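CdnC (Chryseobacterium gregarium DSM 19109, PDB 7MGV) is an ATP-grasp ligase that binds ADP and a leader and core peptide, and installs omega-ester macrocycles in the precursor of a ribosomally made graspetide. Local coordinates at residues 157-161 and 285-289; 297-301 and 313-319. All coordinates share one frame; numbering follows the deposited sequence.

Interaction 1. Residues 157-161 and 285-289; sequences KIGFK and MILEL
Met285 lies across the ring of Phe160, and the evidence for an aromatic contact is twofold. Its CB sits over one face, 3.9 Å from the centroid of the Phe160 ring and 28° off the normal, a CH-pi contact. Farther out, Met285 SD stands 4.6 Å from the same Phe160 centroid and only 9° off the normal, above the face at a distance. The two side chains run antiparallel alongside one another, and SD lies 3.5 Å from Gly159 C.

Phe160 also rests CE2 and CZ on the Met285 peptide, CE2 3.3 Å from Met285 O. Most other contacts are apolar. Ile286 CD1 comes in across the ring's end, 3.9 Å from Phe160 CZ. Ile158 divides its branches: CD1 presses on Leu289 CA at 3.5 Å and also meets Leu289 CD1, while CG2 lies along the extended chain of Glu288 as far as its carboxylate carbon.

No hydrogen bond joins the segments. Gly159, with phi of 122°, turns the chain out of helix 148-158 and brings Phe160 under Met285; Phe312 also meets the Phe160 ring. A Met-aromatic contact thus joins this glycine-terminated helix end and its following loop to helix 280-293, which packs Ile286 on Ile300, Ile238 and Val240 of the antiparallel sheet.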
ATOM      1  N   LYS A 157      17.438  10.384  10.606  1.00 39.50           N
ATOM      2  CA  LYS A 157      17.103  10.487  12.025  1.00 36.91           C
ATOM      3  C   LYS A 157      17.906   9.499  12.863  1.00 41.95           C
ATOM      4  O   LYS A 157      18.314   9.818  13.986  1.00 46.68           O
ATOM      5  CB  LYS A 157      15.607  10.261  12.230  1.00 40.66           C
ATOM      6  CG  LYS A 157      14.766  11.515  12.101  1.00 43.04           C
ATOM      7  CD  LYS A 157      13.311  11.220  12.411  1.00 46.91           C
ATOM      8  CE  LYS A 157      12.441  12.445  12.205  1.00 50.42           C
ATOM      9  NZ  LYS A 157      10.995  12.108  12.301  1.00 51.94           N
ATOM     10  N   ILE A 158      18.137   8.293  12.338  1.00 36.01           N
ATOM     11  CA  ILE A 158      18.875   7.278  13.086  1.00 37.40           C
ATOM     12  C   ILE A 158      20.329   7.691  13.279  1.00 39.67           C
ATOM     13  O   ILE A 158      20.968   7.306  14.267  1.00 40.12           O
ATOM     14  CB  ILE A 158      18.761   5.920  12.369  1.00 37.22           C
ATOM     15  CG1 ILE A 158      17.304   5.467  12.327  1.00 42.52           C
ATOM     16  CG2 ILE A 158      19.611   4.858  13.049  1.00 41.25           C
ATOM     17  CD1 ILE A 158      17.064   4.342  11.369  1.00 40.24           C
ATOM     18  N   GLY A 159      20.870   8.489  12.365  1.00 36.95           N
ATOM     19  CA  GLY A 159      22.273   8.864  12.393  1.00 38.20           C
ATOM     20  C   GLY A 159      23.032   8.499  11.138  1.00 46.43           C
ATOM     21  O   GLY A 159      24.220   8.834  11.034  1.00 46.18           O
ATOM     22  N   PHE A 160      22.402   7.822  10.180  1.00 42.34           N
ATOM     23  CA  PHE A 160      23.048   7.555   8.905  1.00 39.69           C
ATOM     24  C   PHE A 160      23.378   8.864   8.205  1.00 34.12           C
ATOM     25  O   PHE A 160      22.616   9.835   8.274  1.00 39.81           O
ATOM     26  CB  PHE A 160      22.138   6.723   7.999  1.00 42.23           C
ATOM     27  CG  PHE A 160      22.059   5.269   8.367  1.00 41.25           C
ATOM     28  CD1 PHE A 160      23.095   4.400   8.062  1.00 40.08           C
ATOM     29  CD2 PHE A 160      20.929   4.762   8.990  1.00 33.95           C
ATOM     30  CE1 PHE A 160      23.014   3.058   8.389  1.00 39.12           C
ATOM     31  CE2 PHE A 160      20.842   3.422   9.320  1.00 35.64           C
ATOM     32  CZ  PHE A 160      21.885   2.568   9.017  1.00 36.67           C
ATOM     33  N   LYS A 161      24.524   8.891   7.535  1.00 42.70           N
ATOM     34  CA  LYS A 161      24.795   9.950   6.577  1.00 42.55           C
ATOM     35  C   LYS A 161      24.131   9.596   5.253  1.00 35.43           C
ATOM     36  O   LYS A 161      24.288   8.477   4.758  1.00 35.00           O
ATOM     37  CB  LYS A 161      26.300  10.144   6.393  1.00 43.82           C
ATOM     38  CG  LYS A 161      27.035  10.436   7.688  1.00 56.65           C
ATOM     39  CD  LYS A 161      26.465  11.674   8.369  1.00 63.70           C
ATOM     40  CE  LYS A 161      26.404  11.501   9.879  1.00 67.57           C
ATOM     41  NZ  LYS A 161      27.730  11.123  10.432  1.00 65.58           N
ATOM     42  N   MET A 285      23.333   0.789  13.535  1.00 45.35           N
ATOM     43  CA  MET A 285      22.333   1.646  12.908  1.00 42.67           C
ATOM     44  C   MET A 285      21.489   0.886  11.888  1.00 46.80           C
ATOM     45  O   MET A 285      20.311   1.204  11.704  1.00 42.90           O
ATOM     46  CB  MET A 285      23.012   2.857  12.269  1.00 48.63           C
ATOM     47  CG  MET A 285      23.469   3.892  13.288  1.00 44.45           C
ATOM     48  SD  MET A 285      24.013   5.443  12.551  1.00 39.44           S
ATOM     49  CE  MET A 285      25.516   4.914  11.731  1.00 43.47           C
ATOM     50  N   ILE A 286      22.061  -0.127  11.234  1.00 40.50           N
ATOM     51  CA  ILE A 286      21.276  -0.970  10.330  1.00 42.15           C
ATOM     52  C   ILE A 286      20.203  -1.728  11.109  1.00 47.33           C
ATOM     53  O   ILE A 286      19.020  -1.764  10.725  1.00 40.04           O
ATOM     54  CB  ILE A 286      22.201  -1.935   9.568  1.00 37.48           C
ATOM     55  CG1 ILE A 286      23.094  -1.172   8.586  1.00 37.18           C
ATOM     56  CG2 ILE A 286      21.389  -2.988   8.852  1.00 38.28           C
ATOM     57  CD1 ILE A 286      22.425  -0.835   7.275  1.00 48.67           C
ATOM     58  N   LEU A 287      20.610  -2.363  12.212  1.00 46.29           N
ATOM     59  CA  LEU A 287      19.648  -3.062  13.057  1.00 40.36           C
ATOM     60  C   LEU A 287      18.602  -2.098  13.603  1.00 39.40           C
ATOM     61  O   LEU A 287      17.422  -2.448  13.713  1.00 49.07           O
ATOM     62  CB  LEU A 287      20.372  -3.782  14.194  1.00 42.77           C
ATOM     63  CG  LEU A 287      21.209  -4.995  13.778  1.00 44.53           C
ATOM     64  CD1 LEU A 287      22.108  -5.447  14.916  1.00 45.44           C
ATOM     65  CD2 LEU A 287      20.313  -6.132  13.316  1.00 42.61           C
ATOM     66  N   GLU A 288      19.011  -0.869  13.927  1.00 43.65           N
ATOM     67  CA  GLU A 288      18.051   0.124  14.399  1.00 47.54           C
ATOM     68  C   GLU A 288      17.078   0.538  13.303  1.00 44.69           C
ATOM     69  O   GLU A 288      15.913   0.823  13.590  1.00 46.06           O
ATOM     70  CB  GLU A 288      18.785   1.347  14.944  1.00 45.62           C
ATOM     71  CG  GLU A 288      17.875   2.363  15.605  1.00 51.55           C
ATOM     72  CD  GLU A 288      18.642   3.407  16.387  1.00 68.58           C
ATOM     73  OE1 GLU A 288      18.032   4.420  16.787  1.00 59.76           O
ATOM     74  OE2 GLU A 288      19.859   3.214  16.599  1.00 68.61           O
ATOM     75  N   LEU A 289      17.535   0.595  12.050  1.00 41.85           N
ATOM     76  CA  LEU A 289      16.631   0.887  10.942  1.00 42.67           C
ATOM     77  C   LEU A 289      15.567  -0.195  10.817  1.00 41.69           C
ATOM     78  O   LEU A 289      14.366   0.097  10.702  1.00 36.84           O
ATOM     79  CB  LEU A 289      17.427   1.022   9.644  1.00 42.58           C
ATOM     80  CG  LEU A 289      16.649   1.219   8.341  1.00 43.88           C
ATOM     81  CD1 LEU A 289      15.962   2.576   8.318  1.00 41.18           C
ATOM     82  CD2 LEU A 289      17.574   1.063   7.144  1.00 45.35           C
TER

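Interaction 2. Residues 297-301 and 313-319; sequences YGAID and IEINAAG
Tyr297 crosses to the turn after the facing strand and closes on Gly319. From CB, with CG anti to the backbone N (chi1 179°), its ring runs alongside that turn. CD2 comes 3.2 Å from Ala317 O, which lies in the ring plane at the edge; CE2 is next, 3.4 Å from Gly319 O. At the tip, OH donates a very short hydrogen bond of 2.5 Å to Gly319 O, an oxygen that also bonds a glycerol, probably from the crystallisation liquor. Were the ring cut back to an alanine, Gly319 O would probably lose its phenolic donor and a gap would open beside Ala317 O.

The axes of strand segments 297-301 and 313-316 run antiparallel, 158° between their directions. Asn316 N bonds Ala299 O at 2.7 Å, nearly straight. Asp301 N to Glu314 O, 2.9 Å, is equally so, whereas Ala299 N to Asn316 O is weak. Ile300 and Ile315 form a non-hydrogen-bonded pair with their side chains side by side, CG1 of Ile300 3.9 Å from CB of Ile315. On the other face, Asp301 and Glu314 point the same way with carboxylate planes nearly perpendicular; a salt bridge from Arg237 to Asp301 OD2 probably eases their mutual repulsion.

Asn316 OD1 accepts from Ala318 N at 3.1 Å, an Asx turn within a type I turn. The whole is an antiparallel beta hairpin whose second strand, 310-316, is outermost in its sheet within this chain, with the Ile313 side chain about 4 Å from the bound ADP.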
ATOM      1  N   TYR A 297      13.337  -8.465   7.506  1.00 40.75           N
ATOM      2  CA  TYR A 297      14.172  -8.639   6.327  1.00 37.79           C
ATOM      3  C   TYR A 297      14.459  -7.284   5.706  1.00 39.39           C
ATOM      4  O   TYR A 297      13.584  -6.415   5.660  1.00 37.16           O
ATOM      5  CB  TYR A 297      13.525  -9.551   5.277  1.00 33.22           C
ATOM      6  CG  TYR A 297      14.387  -9.706   4.044  1.00 45.64           C
ATOM      7  CD1 TYR A 297      15.499 -10.538   4.054  1.00 47.16           C
ATOM      8  CD2 TYR A 297      14.105  -9.002   2.881  1.00 43.25           C
ATOM      9  CE1 TYR A 297      16.297 -10.676   2.936  1.00 47.93           C
ATOM     10  CE2 TYR A 297      14.898  -9.132   1.759  1.00 48.08           C
ATOM     11  CZ  TYR A 297      15.992  -9.972   1.790  1.00 53.63           C
ATOM     12  OH  TYR A 297      16.783 -10.105   0.672  1.00 48.17           O
ATOM     13  N   GLY A 298      15.686  -7.112   5.228  1.00 36.74           N
ATOM     14  CA  GLY A 298      16.062  -5.871   4.578  1.00 34.29           C
ATOM     15  C   GLY A 298      17.256  -6.054   3.674  1.00 41.97           C
ATOM     16  O   GLY A 298      18.143  -6.866   3.947  1.00 48.87           O
ATOM     17  N   ALA A 299      17.273  -5.292   2.581  1.00 33.26           N
ATOM     18  CA  ALA A 299      18.412  -5.230   1.670  1.00 38.52           C
ATOM     19  C   ALA A 299      18.818  -3.768   1.532  1.00 40.03           C
ATOM     20  O   ALA A 299      18.150  -2.998   0.832  1.00 42.49           O
ATOM     21  CB  ALA A 299      18.075  -5.843   0.312  1.00 33.10           C
ATOM     22  N   ILE A 300      19.906  -3.389   2.195  1.00 32.16           N
ATOM     23  CA  ILE A 300      20.356  -2.004   2.265  1.00 39.76           C
ATOM     24  C   ILE A 300      21.507  -1.800   1.292  1.00 40.16           C
ATOM     25  O   ILE A 300      22.400  -2.650   1.176  1.00 42.07           O
ATOM     26  CB  ILE A 300      20.776  -1.634   3.703  1.00 36.68           C
ATOM     27  CG1 ILE A 300      19.571  -1.687   4.645  1.00 34.39           C
ATOM     28  CG2 ILE A 300      21.420  -0.254   3.747  1.00 38.55           C
ATOM     29  CD1 ILE A 300      19.450  -2.980   5.418  1.00 48.62           C
ATOM     30  N   ASP A 301      21.486  -0.670   0.588  1.00 35.48           N
ATOM     31  CA  ASP A 301      22.567  -0.262  -0.297  1.00 31.71           C
ATOM     32  C   ASP A 301      23.338   0.885   0.342  1.00 36.64           C
ATOM     33  O   ASP A 301      22.737   1.829   0.871  1.00 39.25           O
ATOM     34  CB  ASP A 301      22.028   0.159  -1.666  1.00 41.56           C
ATOM     35  CG  ASP A 301      21.392  -0.993  -2.419  1.00 54.94           C
ATOM     36  OD1 ASP A 301      20.571  -0.736  -3.326  1.00 66.33           O
ATOM     37  OD2 ASP A 301      21.710  -2.156  -2.100  1.00 54.24           O
ATOM     38  N   ILE A 313      21.877   4.626   0.992  1.00 36.59           N
ATOM     39  CA  ILE A 313      21.261   4.929  -0.292  1.00 32.07           C
ATOM     40  C   ILE A 313      19.779   4.575  -0.294  1.00 35.81           C
ATOM     41  O   ILE A 313      18.932   5.417  -0.596  1.00 31.28           O
ATOM     42  CB  ILE A 313      22.007   4.215  -1.442  1.00 30.85           C
ATOM     43  CG1 ILE A 313      23.491   4.587  -1.420  1.00 30.44           C
ATOM     44  CG2 ILE A 313      21.385   4.568  -2.785  1.00 22.41           C
ATOM     45  CD1 ILE A 313      23.750   6.081  -1.472  1.00 23.56           C
ATOM     46  N   GLU A 314      19.449   3.333   0.053  1.00 30.56           N
ATOM     47  CA  GLU A 314      18.061   2.897   0.145  1.00 38.71           C
ATOM     48  C   GLU A 314      18.029   1.517   0.784  1.00 36.14           C
ATOM     49  O   GLU A 314      19.048   0.829   0.884  1.00 32.94           O
ATOM     50  CB  GLU A 314      17.375   2.869  -1.225  1.00 41.82           C
ATOM     51  CG  GLU A 314      17.815   1.730  -2.123  1.00 41.49           C
ATOM     52  CD  GLU A 314      16.948   1.603  -3.361  1.00 58.40           C
ATOM     53  OE1 GLU A 314      15.718   1.449  -3.214  1.00 61.08           O
ATOM     54  OE2 GLU A 314      17.495   1.663  -4.483  1.00 57.92           O
ATOM     55  N   ILE A 315      16.837   1.122   1.216  1.00 35.37           N
ATOM     56  CA  ILE A 315      16.575  -0.214   1.731  1.00 34.99           C
ATOM     57  C   ILE A 315      15.452  -0.819   0.901  1.00 43.29           C
ATOM     58  O   ILE A 315      14.419  -0.175   0.681  1.00 38.73           O
ATOM     59  CB  ILE A 315      16.210  -0.190   3.228  1.00 38.88           C
ATOM     60  CG1 ILE A 315      15.675  -1.552   3.675  1.00 35.34           C
ATOM     61  CG2 ILE A 315      15.201   0.914   3.524  1.00 25.82           C
ATOM     62  CD1 ILE A 315      15.556  -1.695   5.175  1.00 31.29           C
ATOM     63  N   ASN A 316      15.662  -2.041   0.421  1.00 42.00           N
ATOM     64  CA  ASN A 316      14.672  -2.753  -0.379  1.00 37.55           C
ATOM     65  C   ASN A 316      14.097  -3.876   0.472  1.00 42.36           C
ATOM     66  O   ASN A 316      14.810  -4.820   0.831  1.00 49.24           O
ATOM     67  CB  ASN A 316      15.288  -3.293  -1.669  1.00 38.65           C
ATOM     68  CG  ASN A 316      14.243  -3.825  -2.637  1.00 50.25           C
ATOM     69  OD1 ASN A 316      13.044  -3.786  -2.361  1.00 49.49           O
ATOM     70  ND2 ASN A 316      14.697  -4.322  -3.782  1.00 51.31           N
ATOM     71  N   ALA A 317      12.807  -3.770   0.799  1.00 40.30           N
ATOM     72  CA  ALA A 317      12.154  -4.796   1.601  1.00 41.84           C
ATOM     73  C   ALA A 317      11.996  -6.108   0.845  1.00 39.51           C
ATOM     74  O   ALA A 317      11.841  -7.157   1.478  1.00 43.56           O
ATOM     75  CB  ALA A 317      10.788  -4.301   2.076  1.00 36.57           C
ATOM     76  N   ALA A 318      12.032  -6.073  -0.487  1.00 41.16           N
ATOM     77  CA  ALA A 318      11.872  -7.266  -1.310  1.00 51.14           C
ATOM     78  C   ALA A 318      13.125  -7.578  -2.119  1.00 52.82           C
ATOM     79  O   ALA A 318      13.039  -8.249  -3.153  1.00 52.05           O
ATOM     80  CB  ALA A 318      10.667  -7.114  -2.242  1.00 41.48           C
ATOM     81  N   GLY A 319      14.286  -7.102  -1.674  1.00 46.09           N
ATOM     82  CA  GLY A 319      15.504  -7.315  -2.433  1.00 53.92           C
ATOM     83  C   GLY A 319      15.887  -8.785  -2.486  1.00 59.01           C
ATOM     84  O   GLY A 319      15.748  -9.523  -1.510  1.00 54.47           O
TER

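How the interactions relate
Along the chain from the N terminus, helix 148-158 and its exit come first. Interaction 1 closes a long loop of 123 intervening residues, which contains the sheet with outer strands 165-168 and 193-196, and returns at helix 280-293. That helix is followed directly by strand 297-304, where interaction 2 opens; it closes after only 11 residues, within the hairpin to strand 310-316. The two contacts are therefore in series, neither nesting nor crossing. Their centres are 13 Å apart, yet they touch: Ile286 CD1 packs 3.7 Å from Ile300 CG2, and Leu289 CD2 3.9 Å from Ile315 CD1. Helix 280-293 thus joins the exit of helix 148-158 to the hairpin's isoleucine face.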